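Local coordinates for DNA protection during starvation protein (Halobacterium salinarum, PDB 1TKP) that probably protects DNA from oxidative damage by taking up Fe(2+), oxidising it with hydrogen peroxide and storing the ferric mineral inside a hollow dodecamer, at residues E28-A33 and L143-T148; A39-L44 and E72-V77; Y45-K50 and V105-E110. One frame throughout, in Å; residues are numbered along the deposited sequence.

How the contacts relate
All three contacts draw one segment from helix 24-54, met in the order 28-33, 39-44 and 45-50 along it. Contact 1 ties the start of that helix to the turn entering helix 146-170, so its segments bracket those of the other two in sequence. Contact 2 joins it to helix 60-87 close to the middle of the chain, and contact 3 to the loop between helices 96-102 and 115-142. Centres of contacts 1 and 3 lie about 27 Å apart, on opposite sides of the chain's centre; contacts 2 and 3, with centres about 11 Å apart, touch each other and a neighbouring subunit. One long helix thus links bundle end, central iron-nucleation residue and connecting loop.

Contact 1: E28-A33 and L143-T148; sequences EQCVDA and LGDHAT
Leu143 reaches across to helix 24-54 with both of its methyl groups and supplies most of the apolar contact. Its CD1 lies 3.5 Å from CB of Gln29 and 4.0 Å from SG of Cys30, while CD2 comes within 3.4 Å of Gln29 NE2. Gln29 suits this border, because its methylene chain, extended beyond CG, offers carbon to the leucine while its amide can face solvent. Cys30, small and weakly polar, fills the buried position next to Gln29, where Leu88 also packs on it.

The polar part centres on Asp145. Its CG stands anti to the backbone N (chi1 -178°), a setting in which OD1 approaches Cys30 SG at 3.6 Å and OD2 turns back to the start of helix 146-170. Asp145 is the N-cap of that helix, and its OD2 accepts a weak but nearly straight capping bond from Thr148 N, 3.2 Å long with an N-H...O angle of 168°. Just ahead of it, Gly144 closes the preceding helix in a Schellman motif; its positive phi of 72° is a conformation that glycine adopts readily. The contact thus closes one end of the bundle, packing the turn between helices 115-142 and 146-170 on the early part of helix 24-54. The buried polar ends have a stronger partner in Arg84 of helix 60-87, which forms a salt bridge with Asp145 OD2 and a hydrogen bond with Thr148 OG1.

Across the two segments the adhesion is chiefly apolar, with the carboxylate serving its own helix start and Arg84. The negative charge of Asp145 is probably stabilised by that arginine and by the positive end of the helix dipole, which would allow it to sit buried beside the cysteine sulfur.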
loop_
_atom_site.group_PDB
_atom_site.type_symbol
_atom_site.label_atom_id
_atom_site.label_comp_id
_atom_site.label_asym_id
_atom_site.label_seq_id
_atom_site.Cartn_x
_atom_site.Cartn_y
_atom_site.Cartn_z
ATOM N N GLU A 28 19.051 -36.566 10.738
ATOM C CA GLU A 28 20.485 -36.368 10.711
ATOM C C GLU A 28 20.960 -36.332 9.284
ATOM O O GLU A 28 21.882 -35.556 8.899
ATOM C CB GLU A 28 21.259 -37.415 11.548
ATOM C CG GLU A 28 22.736 -37.422 11.184
ATOM C CD GLU A 28 23.659 -37.903 12.284
ATOM O OE1 GLU A 28 23.215 -38.774 13.132
ATOM O OE2 GLU A 28 24.864 -37.433 12.231
ATOM N N GLN A 29 20.321 -37.141 8.460
ATOM C CA GLN A 29 20.707 -37.140 7.064
ATOM C C GLN A 29 20.381 -35.808 6.420
ATOM O O GLN A 29 21.195 -35.285 5.606
ATOM C CB GLN A 29 19.994 -38.264 6.357
ATOM C CG GLN A 29 20.363 -39.714 6.840
ATOM C CD GLN A 29 19.927 -40.815 5.818
ATOM O OE1 GLN A 29 20.418 -40.847 4.635
ATOM N NE2 GLN A 29 19.020 -41.704 6.256
ATOM N N CYS A 30 19.240 -35.203 6.766
ATOM C CA CYS A 30 18.919 -33.884 6.137
ATOM C C CYS A 30 19.759 -32.802 6.712
ATOM O O CYS A 30 20.210 -31.932 6.005
ATOM C CB CYS A 30 17.478 -33.418 6.308
ATOM S SG CYS A 30 16.356 -34.442 5.404
ATOM N N VAL A 31 19.928 -32.840 8.008
ATOM C CA VAL A 31 20.623 -31.778 8.698
ATOM C C VAL A 31 22.105 -31.769 8.257
ATOM O O VAL A 31 22.683 -30.734 7.943
ATOM C CB VAL A 31 20.568 -32.007 10.209
ATOM C CG1 VAL A 31 21.741 -31.285 10.896
ATOM C CG2 VAL A 31 19.277 -31.537 10.662
ATOM N N ASP A 32 22.727 -32.934 8.191
ATOM C CA ASP A 32 24.016 -32.932 7.473
ATOM C C ASP A 32 23.988 -32.178 6.086
ATOM O O ASP A 32 24.883 -31.352 5.780
ATOM C CB ASP A 32 24.611 -34.380 7.323
ATOM C CG ASP A 32 24.961 -35.049 8.679
ATOM O OD1 ASP A 32 24.804 -34.374 9.770
ATOM O OD2 ASP A 32 25.364 -36.285 8.777
ATOM N N ALA A 33 23.042 -32.508 5.204
ATOM C CA ALA A 33 22.950 -31.792 3.918
ATOM C C ALA A 33 22.660 -30.281 4.034
ATOM O O ALA A 33 23.331 -29.493 3.424
ATOM C CB ALA A 33 21.921 -32.426 2.984
ATOM N N LEU A 143 14.086 -39.590 1.733
ATOM C CA LEU A 143 13.736 -39.750 3.125
ATOM C C LEU A 143 12.265 -39.486 3.411
ATOM O O LEU A 143 11.858 -39.573 4.563
ATOM C CB LEU A 143 14.558 -38.891 4.030
ATOM C CG LEU A 143 15.993 -39.404 4.094
ATOM C CD1 LEU A 143 16.839 -38.370 4.844
ATOM C CD2 LEU A 143 16.042 -40.725 4.842
ATOM N N GLY A 144 11.467 -39.168 2.412
ATOM C CA GLY A 144 10.077 -38.845 2.709
ATOM C C GLY A 144 9.924 -37.479 3.399
ATOM O O GLY A 144 8.837 -37.212 3.946
ATOM N N ASP A 145 11.002 -36.634 3.407
ATOM C CA ASP A 145 10.893 -35.325 4.062
ATOM C C ASP A 145 10.557 -34.312 3.006
ATOM O O ASP A 145 11.406 -33.537 2.531
ATOM C CB ASP A 145 12.174 -34.907 4.778
ATOM C CG ASP A 145 12.018 -33.587 5.482
ATOM O OD1 ASP A 145 13.093 -33.073 5.938
ATOM O OD2 ASP A 145 10.880 -32.962 5.594
ATOM N N HIS A 146 9.300 -34.330 2.636
ATOM C CA HIS A 146 8.827 -33.549 1.518
ATOM C C HIS A 146 8.826 -32.039 1.802
ATOM O O HIS A 146 9.024 -31.286 0.856
ATOM C CB HIS A 146 7.442 -34.007 1.199
ATOM C CG HIS A 146 7.381 -35.435 0.817
ATOM N ND1 HIS A 146 7.852 -35.896 -0.386
ATOM C CD2 HIS A 146 6.943 -36.519 1.494
ATOM C CE1 HIS A 146 7.701 -37.202 -0.437
ATOM N NE2 HIS A 146 7.135 -37.605 0.681
ATOM N N ALA A 147 8.572 -31.645 3.078
ATOM C CA ALA A 147 8.757 -30.248 3.467
ATOM C C ALA A 147 10.119 -29.743 3.158
ATOM O O ALA A 147 10.255 -28.726 2.537
ATOM C CB ALA A 147 8.404 -29.956 4.997
ATOM N N THR A 148 11.138 -30.471 3.584
ATOM C CA THR A 148 12.495 -30.030 3.276
ATOM C C THR A 148 12.731 -30.006 1.741
ATOM O O THR A 148 13.328 -29.099 1.246
ATOM C CB THR A 148 13.431 -30.991 3.911
ATOM O OG1 THR A 148 13.239 -30.873 5.305
ATOM C CG2 THR A 148 14.881 -30.702 3.628
#

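Contact 2: A39-L44 and E72-V77; sequences ANVYVL and ETAEEV. With FE (Fe (III) ion), chain K; FE (Fe (III) ion), chain L.
Val41 points toward helix 60-87, and its two methyls diverge to meet different residues one turn apart. CG1, anti to the backbone N (chi1 165°), reaches Ala74, lying 4.0 Å from its CB and closer still to its backbone O; CG2 turns to Val77 CG1 at 4.2 Å. Leu44, a turn further along, brings CD2 to the same Ala74 methyl, CB, at 4.2 Å, beside Val41. A residue as small as alanine suits this place, since the helix axes are only 8.6 Å apart and run nearly antiparallel, at 156°. Ile129 of helix 115-142 also packs on Val41 and Leu44.

Tyr42 and Glu75 meet differently. The tyrosine leaves its helix along the side of the interface and only its hydroxyl end draws near, OH standing 4.3 Å from Glu75 CG. A water bridges the two helices here: it donates to Glu75 O and is hydrogen-bonded to Tyr42 OH, which also pairs with Tyr45 OH of a neighbouring subunit.

Glu75 turns away from helix 24-54, and its extended chain carries the carboxylate to two closely spaced modelled iron positions, OE1 binding one at 2.3 Å and OE2 the other at 2.5 Å. They lie so near each other that they are probably alternative or partly occupied sites. Glu75 of the neighbouring subunit adds its own OE1 on this face of helix 60-87. Close antiparallel packing of neighbouring helices belongs to the ferritin-like four-helix bundle, and the glutamate is an iron-nucleation site of this Dps protein.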
loop_
_atom_site.group_PDB
_atom_site.type_symbol
_atom_site.label_atom_id
_atom_site.label_comp_id
_atom_site.label_asym_id
_atom_site.label_seq_id
_atom_site.Cartn_x
_atom_site.Cartn_y
_atom_site.Cartn_z
ATOM N N ALA A 39 26.264 -23.224 5.123
ATOM C CA ALA A 39 27.607 -22.691 5.092
ATOM C C ALA A 39 28.011 -22.103 3.773
ATOM O O ALA A 39 28.605 -21.005 3.755
ATOM C CB ALA A 39 28.620 -23.711 5.541
ATOM N N ASN A 40 27.710 -22.804 2.675
ATOM C CA ASN A 40 28.012 -22.281 1.355
ATOM C C ASN A 40 27.194 -21.127 1.014
ATOM O O ASN A 40 27.716 -20.253 0.389
ATOM C CB ASN A 40 27.827 -23.325 0.288
ATOM C CG ASN A 40 28.952 -24.379 0.290
ATOM O OD1 ASN A 40 30.153 -24.088 0.613
ATOM N ND2 ASN A 40 28.565 -25.616 0.029
ATOM N N VAL A 41 25.900 -21.118 1.379
ATOM C CA VAL A 41 25.004 -20.029 0.959
ATOM C C VAL A 41 25.393 -18.750 1.779
ATOM O O VAL A 41 25.405 -17.707 1.248
ATOM C CB VAL A 41 23.568 -20.361 1.255
ATOM C CG1 VAL A 41 22.771 -19.163 1.176
ATOM C CG2 VAL A 41 22.972 -21.328 0.205
ATOM N N TYR A 42 25.730 -18.880 3.068
ATOM C CA TYR A 42 26.215 -17.747 3.775
ATOM C C TYR A 42 27.608 -17.285 3.298
ATOM O O TYR A 42 27.901 -16.074 3.372
ATOM C CB TYR A 42 26.269 -18.052 5.273
ATOM C CG TYR A 42 25.263 -17.239 6.011
ATOM C CD1 TYR A 42 24.442 -17.825 6.981
ATOM C CD2 TYR A 42 25.035 -15.925 5.635
ATOM C CE1 TYR A 42 23.460 -17.067 7.605
ATOM C CE2 TYR A 42 24.030 -15.165 6.216
ATOM C CZ TYR A 42 23.267 -15.761 7.229
ATOM O OH TYR A 42 22.307 -15.059 7.928
ATOM N N VAL A 43 28.507 -18.163 2.813
ATOM C CA VAL A 43 29.648 -17.512 2.180
ATOM C C VAL A 43 29.270 -16.844 0.839
ATOM O O VAL A 43 29.768 -15.740 0.481
ATOM C CB VAL A 43 30.989 -18.305 2.107
ATOM C CG1 VAL A 43 31.246 -19.335 3.223
ATOM C CG2 VAL A 43 31.363 -18.744 0.792
ATOM N N LEU A 44 28.351 -17.447 0.106
ATOM C CA LEU A 44 27.884 -16.785 -1.079
ATOM C C LEU A 44 27.368 -15.380 -0.706
ATOM O O LEU A 44 27.706 -14.391 -1.349
ATOM C CB LEU A 44 26.698 -17.556 -1.618
ATOM C CG LEU A 44 26.031 -16.890 -2.823
ATOM C CD1 LEU A 44 27.038 -16.591 -3.948
ATOM C CD2 LEU A 44 24.851 -17.683 -3.402
ATOM N N GLU A 72 20.425 -10.604 -0.757
ATOM C CA GLU A 72 19.174 -10.748 0.039
ATOM C C GLU A 72 18.525 -12.116 -0.140
ATOM O O GLU A 72 17.964 -12.677 0.795
ATOM C CB GLU A 72 18.149 -9.690 -0.430
ATOM C CG GLU A 72 16.881 -9.428 0.365
ATOM C CD GLU A 72 16.011 -8.182 -0.162
ATOM O OE1 GLU A 72 15.867 -7.914 -1.452
ATOM O OE2 GLU A 72 15.366 -7.495 0.728
ATOM N N THR A 73 18.538 -12.602 -1.384
ATOM C CA THR A 73 17.909 -13.874 -1.645
ATOM C C THR A 73 18.757 -14.936 -0.879
ATOM O O THR A 73 18.199 -15.843 -0.282
ATOM C CB THR A 73 17.883 -14.096 -3.128
ATOM O OG1 THR A 73 16.802 -13.319 -3.625
ATOM C CG2 THR A 73 17.474 -15.514 -3.524
ATOM N N ALA A 74 20.063 -14.770 -0.813
ATOM C CA ALA A 74 20.940 -15.862 -0.309
ATOM C C ALA A 74 20.735 -15.865 1.132
ATOM O O ALA A 74 20.592 -16.885 1.825
ATOM C CB ALA A 74 22.420 -15.587 -0.692
ATOM N N GLU A 75 20.621 -14.667 1.650
ATOM C CA GLU A 75 20.356 -14.474 3.108
ATOM C C GLU A 75 19.076 -15.196 3.540
ATOM O O GLU A 75 18.997 -15.877 4.593
ATOM C CB GLU A 75 20.288 -12.968 3.437
ATOM C CG GLU A 75 20.339 -12.701 4.941
ATOM C CD GLU A 75 19.705 -11.395 5.376
ATOM O OE1 GLU A 75 19.508 -10.472 4.491
ATOM O OE2 GLU A 75 19.406 -11.293 6.616
ATOM N N GLU A 76 18.098 -15.128 2.693
ATOM C CA GLU A 76 16.769 -15.649 2.974
ATOM C C GLU A 76 16.848 -17.145 2.816
ATOM O O GLU A 76 16.299 -17.900 3.638
ATOM C CB GLU A 76 15.794 -15.198 1.847
ATOM C CG GLU A 76 14.744 -14.114 2.108
ATOM C CD GLU A 76 14.182 -13.438 0.798
ATOM O OE1 GLU A 76 13.615 -14.113 -0.211
ATOM O OE2 GLU A 76 14.254 -12.193 0.792
ATOM N N VAL A 77 17.592 -17.564 1.801
ATOM C CA VAL A 77 17.830 -19.008 1.648
ATOM C C VAL A 77 18.584 -19.526 2.871
ATOM O O VAL A 77 18.192 -20.501 3.471
ATOM C CB VAL A 77 18.567 -19.407 0.324
ATOM C CG1 VAL A 77 18.752 -20.834 0.290
ATOM C CG2 VAL A 77 17.646 -19.042 -0.947
HETATM FE FE FE K . 18.216 -8.640 4.767
HETATM FE FE FE L . 18.187 -9.228 7.169
HETATM O O HOH W 1 19.697 -15.641 7.076
#

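Contact 3: Y45-K50 and V105-E110; sequences YHQLKK and VDVEDE
Lys50, Gln47 and Glu108 account for most of the surface buried between helix 24-54 and the loop. Lys50 extends almost fully, with CG anti to the backbone N, and this length carries NZ across to Glu108 OE2, where a salt bridge of 3.1 Å uses the anti lone pair of that oxygen. NZ also lies 2.8 Å from Asp109 O and is hydrogen-bonded to Asp111 O. A long, positively charged chain suits a place lined by carbonyls and acids.

Gln47 brings an acceptor to the loop backbone: its OE1 takes a nearly straight bond, 3.0 Å and 172°, from Glu108 N, with the donor tilted 19° from the carbonyl plane. The amide lies stacked against the Glu108 carboxylate, their planes 24° apart, while the two chains cross at about a right angle. NE2 is hydrogen-bonded to Asp122 OD1, leaving neither end of this buried amide without a partner.

Glu108 is further held by Asn121 and His51. The loop is thus fastened to the side of helix 24-54 and to the first turns of helix 115-142, which it enters, while Glu110 accepts hydrogen bonds from the backbone N of Ser95 and Ala94 of a neighbouring subunit.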
loop_
_atom_site.group_PDB
_atom_site.type_symbol
_atom_site.label_atom_id
_atom_site.label_comp_id
_atom_site.label_asym_id
_atom_site.label_seq_id
_atom_site.Cartn_x
_atom_site.Cartn_y
_atom_site.Cartn_z
ATOM N N TYR A 45 26.554 -15.316 0.352
ATOM C CA TYR A 45 25.922 -14.057 0.698
ATOM C C TYR A 45 27.026 -13.010 0.983
ATOM O O TYR A 45 26.999 -11.894 0.477
ATOM C CB TYR A 45 24.966 -14.274 1.902
ATOM C CG TYR A 45 24.709 -13.032 2.723
ATOM C CD1 TYR A 45 23.540 -12.200 2.462
ATOM C CD2 TYR A 45 25.529 -12.720 3.769
ATOM C CE1 TYR A 45 23.256 -11.089 3.260
ATOM C CE2 TYR A 45 25.306 -11.614 4.541
ATOM C CZ TYR A 45 24.177 -10.836 4.298
ATOM O OH TYR A 45 24.012 -9.739 5.047
ATOM N N HIS A 46 28.027 -13.379 1.770
ATOM C CA HIS A 46 29.064 -12.426 2.091
ATOM C C HIS A 46 29.842 -11.995 0.859
ATOM O O HIS A 46 30.166 -10.865 0.737
ATOM C CB HIS A 46 29.953 -12.960 3.174
ATOM C CG HIS A 46 29.447 -12.678 4.577
ATOM N ND1 HIS A 46 29.400 -11.408 5.112
ATOM C CD2 HIS A 46 29.020 -13.507 5.537
ATOM C CE1 HIS A 46 28.869 -11.468 6.325
ATOM N NE2 HIS A 46 28.665 -12.735 6.615
ATOM N N GLN A 47 30.075 -12.874 -0.110
ATOM C CA GLN A 47 30.808 -12.489 -1.298
ATOM C C GLN A 47 29.944 -11.593 -2.199
ATOM O O GLN A 47 30.446 -10.609 -2.796
ATOM C CB GLN A 47 31.278 -13.707 -2.081
ATOM C CG GLN A 47 32.253 -13.292 -3.174
ATOM C CD GLN A 47 33.289 -14.388 -3.387
ATOM O OE1 GLN A 47 34.097 -14.609 -2.480
ATOM N NE2 GLN A 47 33.186 -15.152 -4.514
ATOM N N LEU A 48 28.670 -11.864 -2.282
ATOM C CA LEU A 48 27.769 -10.970 -3.029
ATOM C C LEU A 48 27.687 -9.628 -2.429
ATOM O O LEU A 48 27.730 -8.593 -3.093
ATOM C CB LEU A 48 26.390 -11.542 -3.009
ATOM C CG LEU A 48 26.252 -12.850 -3.789
ATOM C CD1 LEU A 48 24.952 -13.481 -3.563
ATOM C CD2 LEU A 48 26.488 -12.657 -5.345
ATOM N N LYS A 49 27.544 -9.576 -1.134
ATOM C CA LYS A 49 27.672 -8.275 -0.454
ATOM C C LYS A 49 28.979 -7.586 -0.866
ATOM O O LYS A 49 29.040 -6.414 -1.241
ATOM C CB LYS A 49 27.660 -8.465 1.055
ATOM C CG LYS A 49 26.360 -8.824 1.683
ATOM C CD LYS A 49 25.228 -7.938 1.335
ATOM C CE LYS A 49 25.239 -6.649 1.945
ATOM N NZ LYS A 49 23.735 -6.120 2.163
ATOM N N LYS A 50 30.032 -8.324 -0.783
ATOM C CA LYS A 50 31.385 -7.749 -1.073
ATOM C C LYS A 50 31.317 -7.082 -2.487
ATOM O O LYS A 50 31.757 -5.910 -2.700
ATOM C CB LYS A 50 32.419 -8.857 -1.097
ATOM C CG LYS A 50 33.789 -8.340 -1.581
ATOM C CD LYS A 50 34.767 -9.395 -1.922
ATOM C CE LYS A 50 36.208 -8.688 -1.897
ATOM N NZ LYS A 50 37.259 -9.732 -1.889
ATOM N N VAL A 105 32.882 -24.176 -0.792
ATOM C CA VAL A 105 33.136 -23.291 -1.929
ATOM C C VAL A 105 34.356 -22.464 -1.750
ATOM O O VAL A 105 34.883 -22.251 -0.693
ATOM C CB VAL A 105 31.901 -22.358 -2.247
ATOM C CG1 VAL A 105 30.774 -23.198 -2.672
ATOM C CG2 VAL A 105 31.535 -21.557 -0.971
ATOM N N ASP A 106 34.799 -21.938 -2.835
ATOM C CA ASP A 106 36.051 -21.229 -2.936
ATOM C C ASP A 106 35.694 -19.763 -2.674
ATOM O O ASP A 106 34.604 -19.251 -3.188
ATOM C CB ASP A 106 36.469 -21.375 -4.387
ATOM C CG ASP A 106 37.010 -22.767 -4.747
ATOM O OD1 ASP A 106 37.766 -23.417 -3.972
ATOM O OD2 ASP A 106 36.703 -23.283 -5.854
ATOM N N VAL A 107 36.460 -19.114 -1.812
ATOM C CA VAL A 107 36.082 -17.770 -1.445
ATOM C C VAL A 107 37.215 -16.837 -1.779
ATOM O O VAL A 107 38.379 -17.239 -1.647
ATOM C CB VAL A 107 35.505 -17.667 0.016
ATOM C CG1 VAL A 107 35.882 -18.747 0.840
ATOM C CG2 VAL A 107 35.726 -16.259 0.657
ATOM N N GLU A 108 36.901 -15.645 -2.281
ATOM C CA GLU A 108 37.935 -14.685 -2.718
ATOM C C GLU A 108 38.708 -14.215 -1.537
ATOM O O GLU A 108 38.161 -14.077 -0.460
ATOM C CB GLU A 108 37.302 -13.437 -3.283
ATOM C CG GLU A 108 37.000 -13.507 -4.764
ATOM C CD GLU A 108 36.321 -12.220 -5.237
ATOM O OE1 GLU A 108 35.869 -12.295 -6.392
ATOM O OE2 GLU A 108 36.284 -11.163 -4.482
ATOM N N ASP A 109 39.978 -13.923 -1.711
ATOM C CA ASP A 109 40.727 -13.325 -0.625
ATOM C C ASP A 109 40.259 -11.876 -0.492
ATOM O O ASP A 109 39.390 -11.461 -1.173
ATOM C CB ASP A 109 42.195 -13.484 -0.859
ATOM C CG ASP A 109 42.714 -12.723 -2.056
ATOM O OD1 ASP A 109 43.851 -13.078 -2.505
ATOM O OD2 ASP A 109 42.161 -11.728 -2.562
ATOM N N GLU A 110 40.807 -11.108 0.389
ATOM C CA GLU A 110 40.266 -9.843 0.763
ATOM C C GLU A 110 40.569 -8.712 -0.257
ATOM O O GLU A 110 39.999 -7.583 -0.193
ATOM C CB GLU A 110 40.639 -9.575 2.226
ATOM C CG GLU A 110 39.818 -10.531 3.078
ATOM C CD GLU A 110 38.286 -10.188 3.040
ATOM O OE1 GLU A 110 37.459 -11.128 2.833
ATOM O OE2 GLU A 110 37.887 -8.989 3.175
#